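Local coordinates for Dye-decolorizing peroxidase (Irpex lacteus, PDB 7D8M), which probably works as a heme b peroxidase of the dye-decolorizing (DyP) family, using its iron porphyrin to oxidise substrates such as dyes, at residues 289-293 with 313-319; 300-304 with 389-394; 37-41 with 142-147. One frame throughout, in Å; residues are numbered along the deposited sequence.

How the contacts relate
Following the chain from the N terminus, contact 3 comes first: 37-41 meets 142-147 and closes a loop of 100 residues within the N-terminal DyP domain, joining the two helices of its ferredoxin-like unit. Contact 3 closes before the other two open; contacts 1 and 2 then cross. 289-293 opens contact 1, 300-304 opens contact 2, 313-319 closes the first, and 389-394 closes the second. Together they tie the loop between helices 279-283 and 312-316 to the heme-binding helix and to the loop after helix 373-381. They touch through Y293 O and L300 CD2, 3.6 Å apart. Contact 3 lies across the chain's centre, its own centre about 45 Å from that of contact 1.

Contact 1: 289-293 with 313-319; sequences NNFNY and IRKTNPR. With HEM (protoporphyrin IX containing Fe), chain B.
The contact builds the propionate side of the heme pocket, just after the axial ligand H312, where R319 and N317 hold one heme propionate while the loop 289-293 covers the arginine. Segment 313-316 is helical; N317 leaves the helix, and P318, centre of an inverse gamma turn, is the N-cap of helix 319-323. The irregular loop 289-293 has an inverse gamma turn at N290 and positive phi at Y293 (76/-6), and comes closest in backbone at N292 and R319, with their CA atoms 5.5 Å apart. R319, m at chi1 and then extended, donates from NH2 to N289 OD1 (2.6 Å) and to HEM O1D (3.0 Å), and from NH1 to N289 O (3.1 Å) and F291 O (2.9 Å). Its guanidinium also lies flat on the F291 ring (chi1 p), centres 3.8 Å apart and planes at 11°, a cation-pi stack over the face. N317 ND2 donates to HEM O2D at 3.0 Å. A water O lies 2.8 Å from both Y293 OH and N317 O and accepts a weak bond from R319 NE (2.9 Å). Y293 (chi1 m) lays one ring face against extended R314: CD sits 4.0 Å from the ring centroid, and the guanidinium stacks off-centre at 4.3 Å. I313 CG1 approaches Y293 OH at 3.3 Å, and its CD1 reaches F291 CZ at 3.8 Å. N289 also bonds S175, and R314 forms a salt bridge with D320. Loop 289-293 thus lies against helix 312-316 through Y293 and against the first residue of helix 319-323 through F291, with P269 and D271 behind F291.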
loop_
_atom_site.group_PDB
_atom_site.type_symbol
_atom_site.label_atom_id
_atom_site.label_comp_id
_atom_site.label_asym_id
_atom_site.label_seq_id
_atom_site.Cartn_x
_atom_site.Cartn_y
_atom_site.Cartn_z
ATOM N N ASN A 289 -1.756 8.319 -16.127
ATOM C CA ASN A 289 -2.807 7.457 -15.601
ATOM C C ASN A 289 -4.043 7.411 -16.487
ATOM O O ASN A 289 -5.056 6.822 -16.089
ATOM C CB ASN A 289 -3.209 7.887 -14.184
ATOM C CG ASN A 289 -3.509 6.695 -13.290
ATOM O OD1 ASN A 289 -3.060 5.573 -13.566
ATOM N ND2 ASN A 289 -4.267 6.921 -12.224
ATOM N N ASN A 290 -3.987 7.993 -17.683
ATOM C CA ASN A 290 -5.168 8.128 -18.535
ATOM C C ASN A 290 -5.258 6.926 -19.476
ATOM O O ASN A 290 -4.926 6.989 -20.663
ATOM C CB ASN A 290 -5.109 9.451 -19.294
ATOM C CG ASN A 290 -6.435 9.829 -19.922
ATOM O OD1 ASN A 290 -7.464 9.195 -19.672
ATOM N ND2 ASN A 290 -6.419 10.877 -20.738
ATOM N N PHE A 291 -5.736 5.809 -18.928
ATOM C CA PHE A 291 -5.870 4.566 -19.676
ATOM C C PHE A 291 -6.837 3.657 -18.936
ATOM O O PHE A 291 -7.032 3.783 -17.722
ATOM C CB PHE A 291 -4.519 3.866 -19.869
ATOM C CG PHE A 291 -3.866 3.431 -18.577
ATOM C CD1 PHE A 291 -4.038 2.141 -18.096
ATOM C CD2 PHE A 291 -3.064 4.311 -17.853
ATOM C CE1 PHE A 291 -3.429 1.744 -16.905
ATOM C CE2 PHE A 291 -2.448 3.922 -16.676
ATOM C CZ PHE A 291 -2.628 2.640 -16.198
ATOM N N ASN A 292 -7.438 2.724 -19.689
ATOM C CA ASN A 292 -8.352 1.759 -19.085
ATOM C C ASN A 292 -8.266 0.394 -19.762
ATOM O O ASN A 292 -9.173 -0.434 -19.586
ATOM C CB ASN A 292 -9.802 2.285 -19.108
ATOM C CG ASN A 292 -10.327 2.529 -20.520
ATOM O OD1 ASN A 292 -9.756 2.070 -21.505
ATOM N ND2 ASN A 292 -11.433 3.250 -20.613
ATOM N N TYR A 293 -7.203 0.161 -20.542
ATOM C CA TYR A 293 -6.908 -1.074 -21.258
ATOM C C TYR A 293 -7.770 -1.261 -22.502
ATOM O O TYR A 293 -7.525 -2.197 -23.265
ATOM C CB TYR A 293 -7.017 -2.293 -20.335
ATOM C CG TYR A 293 -6.137 -2.130 -19.111
ATOM C CD1 TYR A 293 -4.758 -2.051 -19.242
ATOM C CD2 TYR A 293 -6.685 -2.014 -17.836
ATOM C CE1 TYR A 293 -3.935 -1.871 -18.128
ATOM C CE2 TYR A 293 -5.871 -1.839 -16.709
ATOM C CZ TYR A 293 -4.495 -1.776 -16.871
ATOM O OH TYR A 293 -3.662 -1.610 -15.786
ATOM N N ILE A 313 -0.474 -3.961 -11.903
ATOM C CA ILE A 313 -1.475 -2.906 -11.746
ATOM C C ILE A 313 -2.814 -3.328 -12.330
ATOM O O ILE A 313 -3.863 -2.839 -11.895
ATOM C CB ILE A 313 -0.999 -1.571 -12.357
ATOM C CG1 ILE A 313 -0.910 -1.642 -13.886
ATOM C CG2 ILE A 313 0.318 -1.118 -11.722
ATOM C CD1 ILE A 313 -0.794 -0.280 -14.535
ATOM N N ARG A 314 -2.815 -4.230 -13.320
ATOM C CA ARG A 314 -4.071 -4.695 -13.892
ATOM C C ARG A 314 -4.728 -5.770 -13.020
ATOM O O ARG A 314 -5.954 -5.931 -13.053
ATOM C CB ARG A 314 -3.828 -5.202 -15.324
ATOM C CG ARG A 314 -5.111 -5.491 -16.120
ATOM C CD ARG A 314 -4.842 -5.865 -17.600
ATOM N NE ARG A 314 -6.092 -5.964 -18.361
ATOM C CZ ARG A 314 -6.186 -5.838 -19.684
ATOM N NH1 ARG A 314 -5.103 -5.610 -20.420
ATOM N NH2 ARG A 314 -7.369 -5.937 -20.273
ATOM N N LYS A 315 -3.934 -6.510 -12.236
ATOM C CA LYS A 315 -4.501 -7.423 -11.247
ATOM C C LYS A 315 -5.131 -6.652 -10.083
ATOM O O LYS A 315 -6.249 -6.960 -9.653
ATOM C CB LYS A 315 -3.415 -8.372 -10.736
ATOM C CG LYS A 315 -3.149 -9.587 -11.625
ATOM C CD LYS A 315 -4.131 -10.726 -11.315
ATOM C CE LYS A 315 -3.432 -12.085 -11.274
ATOM N NZ LYS A 315 -4.407 -13.193 -11.021
ATOM N N THR A 316 -4.432 -5.643 -9.564
ATOM C CA THR A 316 -4.890 -4.963 -8.348
ATOM C C THR A 316 -5.886 -3.844 -8.618
ATOM O O THR A 316 -6.565 -3.399 -7.685
ATOM C CB THR A 316 -3.713 -4.371 -7.576
ATOM O OG1 THR A 316 -3.021 -3.433 -8.415
ATOM C CG2 THR A 316 -2.767 -5.470 -7.129
ATOM N N ASN A 317 -5.969 -3.366 -9.856
ATOM C CA ASN A 317 -7.009 -2.424 -10.273
ATOM C C ASN A 317 -7.426 -2.831 -11.673
ATOM O O ASN A 317 -6.918 -2.304 -12.673
ATOM C CB ASN A 317 -6.517 -0.974 -10.230
ATOM C CG ASN A 317 -7.577 0.023 -10.709
ATOM O OD1 ASN A 317 -8.710 -0.356 -11.022
ATOM N ND2 ASN A 317 -7.208 1.305 -10.762
ATOM N N PRO A 318 -8.332 -3.799 -11.787
ATOM C CA PRO A 318 -8.834 -4.241 -13.103
ATOM C C PRO A 318 -9.808 -3.217 -13.678
ATOM O O PRO A 318 -11.032 -3.377 -13.665
ATOM C CB PRO A 318 -9.500 -5.580 -12.777
ATOM C CG PRO A 318 -9.917 -5.466 -11.352
ATOM C CD PRO A 318 -8.949 -4.542 -10.674
ATOM N N ARG A 319 -9.233 -2.122 -14.189
ATOM C CA ARG A 319 -10.037 -1.009 -14.683
ATOM C C ARG A 319 -11.027 -1.454 -15.752
ATOM O O ARG A 319 -12.127 -0.899 -15.844
ATOM C CB ARG A 319 -9.129 0.092 -15.248
ATOM C CG ARG A 319 -8.063 0.592 -14.295
ATOM C CD ARG A 319 -7.057 1.480 -15.003
ATOM N NE ARG A 319 -5.999 1.898 -14.086
ATOM C CZ ARG A 319 -5.336 3.047 -14.168
ATOM N NH1 ARG A 319 -5.611 3.908 -15.141
ATOM N NH2 ARG A 319 -4.390 3.328 -13.276
HETATM C CHA HEM B . 0.653 -0.023 -8.194
HETATM C CHB HEM B . 4.997 -1.746 -6.897
HETATM C CHC HEM B . 2.908 -4.157 -3.231
HETATM C CHD HEM B . -1.472 -2.834 -4.840
HETATM C C1A HEM B . 2.010 -0.254 -8.158
HETATM C C2A HEM B . 3.006 0.359 -9.016
HETATM C C3A HEM B . 4.210 -0.112 -8.642
HETATM C C4A HEM B . 4.010 -1.033 -7.544
HETATM C CMA HEM B . 5.587 0.229 -9.239
HETATM C CAA HEM B . 2.695 1.381 -10.142
HETATM C CBA HEM B . 2.706 2.804 -9.583
HETATM C CGA HEM B . 1.300 3.320 -9.345
HETATM O O1A HEM B . 0.392 2.995 -10.146
HETATM O O2A HEM B . 1.088 4.085 -8.363
HETATM C C1B HEM B . 4.804 -2.513 -5.774
HETATM C C2B HEM B . 5.859 -3.112 -4.988
HETATM C C3B HEM B . 5.276 -3.789 -3.980
HETATM C C4B HEM B . 3.845 -3.621 -4.093
HETATM C CMB HEM B . 7.370 -2.982 -5.339
HETATM C CAB HEM B . 5.925 -4.592 -2.826
HETATM C CBB HEM B . 7.198 -4.440 -2.445
HETATM C C1C HEM B . 1.533 -4.078 -3.375
HETATM C C2C HEM B . 0.534 -4.782 -2.590
HETATM C C3C HEM B . -0.683 -4.408 -3.034
HETATM C C4C HEM B . -0.482 -3.474 -4.127
HETATM C CMC HEM B . 0.886 -5.752 -1.435
HETATM C CAC HEM B . -2.093 -4.860 -2.572
HETATM C CBC HEM B . -2.321 -6.032 -1.953
HETATM C C1D HEM B . -1.272 -1.867 -5.802
HETATM C C2D HEM B . -2.274 -0.983 -6.375
HETATM C C3D HEM B . -1.689 -0.218 -7.298
HETATM C C4D HEM B . -0.285 -0.580 -7.350
HETATM C CMD HEM B . -3.767 -0.925 -6.011
HETATM C CAD HEM B . -2.385 0.853 -8.162
HETATM C CBD HEM B . -2.924 0.177 -9.427
HETATM C CGD HEM B . -3.717 1.142 -10.283
HETATM O O1D HEM B . -3.573 1.083 -11.532
HETATM O O2D HEM B . -4.484 1.977 -9.726
HETATM N NA HEM B . 2.655 -1.100 -7.283
HETATM N NB HEM B . 3.581 -2.840 -5.203
HETATM N NC HEM B . 0.875 -3.304 -4.303
HETATM N ND HEM B . -0.059 -1.583 -6.407
HETATM FE FE HEM B . 1.762 -2.350 -5.884
HETATM O O HOH W 1 -4.834 -0.645 -13.437
#

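Contact 2: 300-304 with 389-394; sequences LATDQ and SKGPSI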
loop_
_atom_site.group_PDB
_atom_site.type_symbol
_atom_site.label_atom_id
_atom_site.label_comp_id
_atom_site.label_asym_id
_atom_site.label_seq_id
_atom_site.Cartn_x
_atom_site.Cartn_y
_atom_site.Cartn_z
ATOM N N LEU A 300 -11.171 -6.767 -25.351
ATOM C CA LEU A 300 -10.801 -6.809 -23.937
ATOM C C LEU A 300 -10.730 -8.231 -23.408
ATOM O O LEU A 300 -10.008 -8.497 -22.441
ATOM C CB LEU A 300 -11.808 -6.016 -23.094
ATOM C CG LEU A 300 -11.627 -4.516 -22.992
ATOM C CD1 LEU A 300 -12.782 -3.911 -22.219
ATOM C CD2 LEU A 300 -10.311 -4.221 -22.314
ATOM N N ALA A 301 -11.488 -9.150 -24.006
ATOM C CA ALA A 301 -11.507 -10.526 -23.529
ATOM C C ALA A 301 -10.252 -11.305 -23.897
ATOM O O ALA A 301 -9.981 -12.325 -23.257
ATOM C CB ALA A 301 -12.729 -11.267 -24.079
ATOM N N THR A 302 -9.491 -10.878 -24.920
ATOM C CA THR A 302 -8.356 -11.678 -25.387
ATOM C C THR A 302 -7.047 -10.919 -25.580
ATOM O O THR A 302 -5.991 -11.559 -25.531
ATOM C CB THR A 302 -8.682 -12.391 -26.721
ATOM O OG1 THR A 302 -8.915 -11.419 -27.744
ATOM C CG2 THR A 302 -9.903 -13.298 -26.589
ATOM N N ASP A 303 -7.064 -9.607 -25.785
ATOM C CA ASP A 303 -5.877 -8.891 -26.247
ATOM C C ASP A 303 -4.943 -8.555 -25.084
ATOM O O ASP A 303 -5.211 -7.634 -24.306
ATOM C CB ASP A 303 -6.288 -7.617 -26.973
ATOM C CG ASP A 303 -5.112 -6.921 -27.638
ATOM O OD1 ASP A 303 -4.048 -7.556 -27.821
ATOM O OD2 ASP A 303 -5.260 -5.737 -27.991
ATOM N N GLN A 304 -3.808 -9.248 -25.005
ATOM C CA GLN A 304 -2.768 -8.895 -24.050
ATOM C C GLN A 304 -1.550 -8.272 -24.713
ATOM O O GLN A 304 -0.476 -8.237 -24.101
ATOM C CB GLN A 304 -2.342 -10.119 -23.250
ATOM C CG GLN A 304 -3.504 -10.898 -22.675
ATOM C CD GLN A 304 -3.035 -12.010 -21.776
ATOM O OE1 GLN A 304 -2.595 -11.761 -20.654
ATOM N NE2 GLN A 304 -3.119 -13.252 -22.263
ATOM N N SER A 389 -13.855 -13.249 -17.024
ATOM C CA SER A 389 -14.472 -12.687 -18.232
ATOM C C SER A 389 -13.553 -12.744 -19.446
ATOM O O SER A 389 -13.929 -12.209 -20.502
ATOM C CB SER A 389 -14.947 -11.232 -18.077
ATOM O OG SER A 389 -13.851 -10.332 -18.015
ATOM N N LYS A 390 -12.371 -13.344 -19.345
ATOM C CA LYS A 390 -11.501 -13.425 -20.506
ATOM C C LYS A 390 -11.813 -14.705 -21.282
ATOM O O LYS A 390 -12.668 -15.504 -20.887
ATOM C CB LYS A 390 -10.034 -13.348 -20.079
ATOM C CG LYS A 390 -9.732 -12.178 -19.137
ATOM C CD LYS A 390 -10.266 -10.872 -19.722
ATOM C CE LYS A 390 -9.731 -9.666 -18.979
ATOM N NZ LYS A 390 -10.166 -8.385 -19.584
ATOM N N GLY A 391 -11.121 -14.903 -22.403
ATOM C CA GLY A 391 -11.321 -16.086 -23.208
ATOM C C GLY A 391 -11.128 -17.354 -22.404
ATOM O O GLY A 391 -10.161 -17.487 -21.647
ATOM N N PRO A 392 -12.039 -18.326 -22.574
ATOM C CA PRO A 392 -12.053 -19.502 -21.680
ATOM C C PRO A 392 -10.767 -20.311 -21.682
ATOM O O PRO A 392 -10.474 -20.981 -20.685
ATOM C CB PRO A 392 -13.228 -20.341 -22.208
ATOM C CG PRO A 392 -14.025 -19.431 -23.064
ATOM C CD PRO A 392 -13.100 -18.384 -23.595
ATOM N N SER A 393 -9.988 -20.280 -22.759
ATOM C CA SER A 393 -8.735 -21.025 -22.801
ATOM C C SER A 393 -7.527 -20.182 -22.416
ATOM O O SER A 393 -6.414 -20.715 -22.340
ATOM C CB SER A 393 -8.526 -21.619 -24.202
ATOM O OG SER A 393 -8.049 -20.622 -25.094
ATOM N N ILE A 394 -7.717 -18.888 -22.184
ATOM C CA ILE A 394 -6.609 -17.979 -21.906
ATOM C C ILE A 394 -6.150 -18.209 -20.469
ATOM O O ILE A 394 -6.899 -17.962 -19.523
ATOM C CB ILE A 394 -7.011 -16.519 -22.140
ATOM C CG1 ILE A 394 -7.292 -16.285 -23.631
ATOM C CG2 ILE A 394 -5.916 -15.575 -21.643
ATOM C CD1 ILE A 394 -7.890 -14.914 -23.917
#
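Neither segment is a regular helix or strand. L300 and A301 have helix-like backbone angles, whereas K390 (-90/178) and G391 (-55/135) are extended, and the two chains come closest at A301 and K390, with CA atoms 4.2 Å apart. One backbone hydrogen bond joins them, from G391 N to A301 O (2.9 Å, 151°). Beyond it, G391 to I394 form a type I beta turn closed by I394 N to G391 O at 2.9 Å, with P392 and S393 at its corners. This turn folds I394 back over G391: an ideal CB on the glycine would come within 2.8 Å of I394 CD1, so this packing suits a residue without a side chain. I394 CD1 instead lies 3.4 Å from A301 O and 3.7 Å from T302 CG2, while its CG2 meets Q304 NE2 at 3.7 Å; the amide oxygen OE1 of Q304 is bonded to F309 N. On the other flank, A301 CB packs against S389 O at 3.9 Å, and K390 sends its long side chain along the loop so that NZ donates to L300 O at 2.9 Å. The same ammonium forms a salt bridge with D320. This surface loop-to-loop join thus borders helices 312-316 and 319-323: L300 rests on R314 and D320, and S389 and K390 pack on L321, beside the heme-binding segment.

Contact 3: 37-41 with 142-147; sequences AFKSV and KFGDAW
Two helix ends of a ferredoxin-like alpha+beta unit pack together here, 37-41 lying near the start of helix 35-49 and 142-147 running from the end of helix 129-143 into strand 147-156. K142 turns its carbonyl to V41, O to CG2 3.4 Å. F143 (chi1 m) is the centre of the contact: one face forms an offset stack with F38 (chi1 t), centroids 4.4 Å apart and planes at 13°, and the opposite face takes V41 CG1 (chi1 t) at 3.9 Å from the ring centroid. G144 is the first residue to leave helical angles, with positive phi (58/-134), and D145 and A146 form a 3-10 turn in which A146 N bonds F143 O at 3.0 Å. A146 is closest in backbone to F38, CA to CA 5.7 Å, and its CB meets A37 CB at 3.6 Å. W147 then begins the strand, CE3 4.3 Å from F38 CE2 at the phenyl ring's edge. F30 of strand 24-32 meets both the F38 and W147 rings, so the helix pair sits against the four-stranded antiparallel sheet.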
loop_
_atom_site.group_PDB
_atom_site.type_symbol
_atom_site.label_atom_id
_atom_site.label_comp_id
_atom_site.label_asym_id
_atom_site.label_seq_id
_atom_site.Cartn_x
_atom_site.Cartn_y
_atom_site.Cartn_z
ATOM N N ALA A 37 -2.395 5.384 32.226
ATOM C CA ALA A 37 -1.301 6.302 31.920
ATOM C C ALA A 37 -1.187 6.568 30.421
ATOM O O ALA A 37 -0.812 7.677 30.010
ATOM C CB ALA A 37 0.015 5.747 32.467
ATOM N N PHE A 38 -1.512 5.575 29.594
ATOM C CA PHE A 38 -1.459 5.780 28.151
ATOM C C PHE A 38 -2.510 6.790 27.704
ATOM O O PHE A 38 -2.192 7.762 27.011
ATOM C CB PHE A 38 -1.636 4.441 27.431
ATOM C CG PHE A 38 -1.365 4.506 25.953
ATOM C CD1 PHE A 38 -2.365 4.868 25.068
ATOM C CD2 PHE A 38 -0.112 4.185 25.453
ATOM C CE1 PHE A 38 -2.120 4.907 23.704
ATOM C CE2 PHE A 38 0.146 4.241 24.096
ATOM C CZ PHE A 38 -0.860 4.600 23.226
ATOM N N LYS A 39 -3.766 6.592 28.117
ATOM C CA LYS A 39 -4.820 7.541 27.771
ATOM C C LYS A 39 -4.482 8.954 28.245
ATOM O O LYS A 39 -4.737 9.935 27.532
ATOM C CB LYS A 39 -6.151 7.082 28.369
ATOM C CG LYS A 39 -6.621 5.716 27.881
ATOM C CD LYS A 39 -7.916 5.279 28.566
ATOM C CE LYS A 39 -8.704 4.297 27.694
ATOM N NZ LYS A 39 -10.130 4.164 28.116
ATOM N N SER A 40 -3.912 9.083 29.448
ATOM C CA SER A 40 -3.594 10.414 29.972
ATOM C C SER A 40 -2.667 11.177 29.037
ATOM O O SER A 40 -2.907 12.357 28.736
ATOM C CB SER A 40 -2.981 10.302 31.368
ATOM O OG SER A 40 -3.875 9.640 32.238
ATOM N N VAL A 41 -1.590 10.523 28.581
ATOM C CA VAL A 41 -0.691 11.142 27.607
ATOM C C VAL A 41 -1.459 11.518 26.353
ATOM O O VAL A 41 -1.324 12.626 25.824
ATOM C CB VAL A 41 0.474 10.195 27.269
ATOM C CG1 VAL A 41 1.260 10.734 26.070
ATOM C CG2 VAL A 41 1.377 9.985 28.472
ATOM N N LYS A 142 7.327 10.779 27.368
ATOM C CA LYS A 142 6.000 11.046 27.909
ATOM C C LYS A 142 5.292 9.763 28.331
ATOM O O LYS A 142 4.652 9.730 29.385
ATOM C CB LYS A 142 5.150 11.799 26.885
ATOM C CG LYS A 142 5.688 13.145 26.452
ATOM C CD LYS A 142 4.599 13.911 25.713
ATOM C CE LYS A 142 5.146 15.062 24.895
ATOM N NZ LYS A 142 5.903 16.043 25.714
ATOM N N PHE A 143 5.376 8.698 27.522
ATOM C CA PHE A 143 4.714 7.460 27.912
ATOM C C PHE A 143 5.456 6.768 29.043
ATOM O O PHE A 143 4.830 6.157 29.916
ATOM C CB PHE A 143 4.580 6.518 26.704
ATOM C CG PHE A 143 3.454 6.889 25.777
ATOM C CD1 PHE A 143 2.145 6.933 26.237
ATOM C CD2 PHE A 143 3.705 7.201 24.447
ATOM C CE1 PHE A 143 1.101 7.287 25.395
ATOM C CE2 PHE A 143 2.671 7.546 23.595
ATOM C CZ PHE A 143 1.368 7.590 24.066
ATOM N N GLY A 144 6.782 6.847 29.049
ATOM C CA GLY A 144 7.538 6.139 30.073
ATOM C C GLY A 144 7.247 4.651 30.046
ATOM O O GLY A 144 7.227 4.015 28.987
ATOM N N ASP A 145 7.006 4.084 31.224
ATOM C CA ASP A 145 6.723 2.660 31.340
ATOM C C ASP A 145 5.318 2.289 30.882
ATOM O O ASP A 145 4.988 1.101 30.873
ATOM C CB ASP A 145 6.925 2.203 32.786
ATOM C CG ASP A 145 8.373 2.286 33.221
ATOM O OD1 ASP A 145 9.059 3.250 32.816
ATOM O OD2 ASP A 145 8.829 1.392 33.969
ATOM N N ALA A 146 4.487 3.261 30.504
ATOM C CA ALA A 146 3.118 2.956 30.106
ATOM C C ALA A 146 3.047 2.225 28.765
ATOM O O ALA A 146 2.002 1.650 28.438
ATOM C CB ALA A 146 2.296 4.241 30.054
ATOM N N TRP A 147 4.126 2.223 27.988
ATOM C CA TRP A 147 4.152 1.466 26.740
ATOM C C TRP A 147 5.505 0.795 26.573
ATOM O O TRP A 147 6.455 1.057 27.312
ATOM C CB TRP A 147 3.839 2.370 25.538
ATOM C CG TRP A 147 4.991 3.233 25.053
ATOM C CD1 TRP A 147 6.150 3.537 25.723
ATOM C CD2 TRP A 147 5.074 3.907 23.791
ATOM N NE1 TRP A 147 6.950 4.340 24.946
ATOM C CE2 TRP A 147 6.311 4.586 23.758
ATOM C CE3 TRP A 147 4.230 3.986 22.676
ATOM C CZ2 TRP A 147 6.719 5.338 22.657
ATOM C CZ3 TRP A 147 4.635 4.742 21.587
ATOM C CH2 TRP A 147 5.866 5.403 21.582
#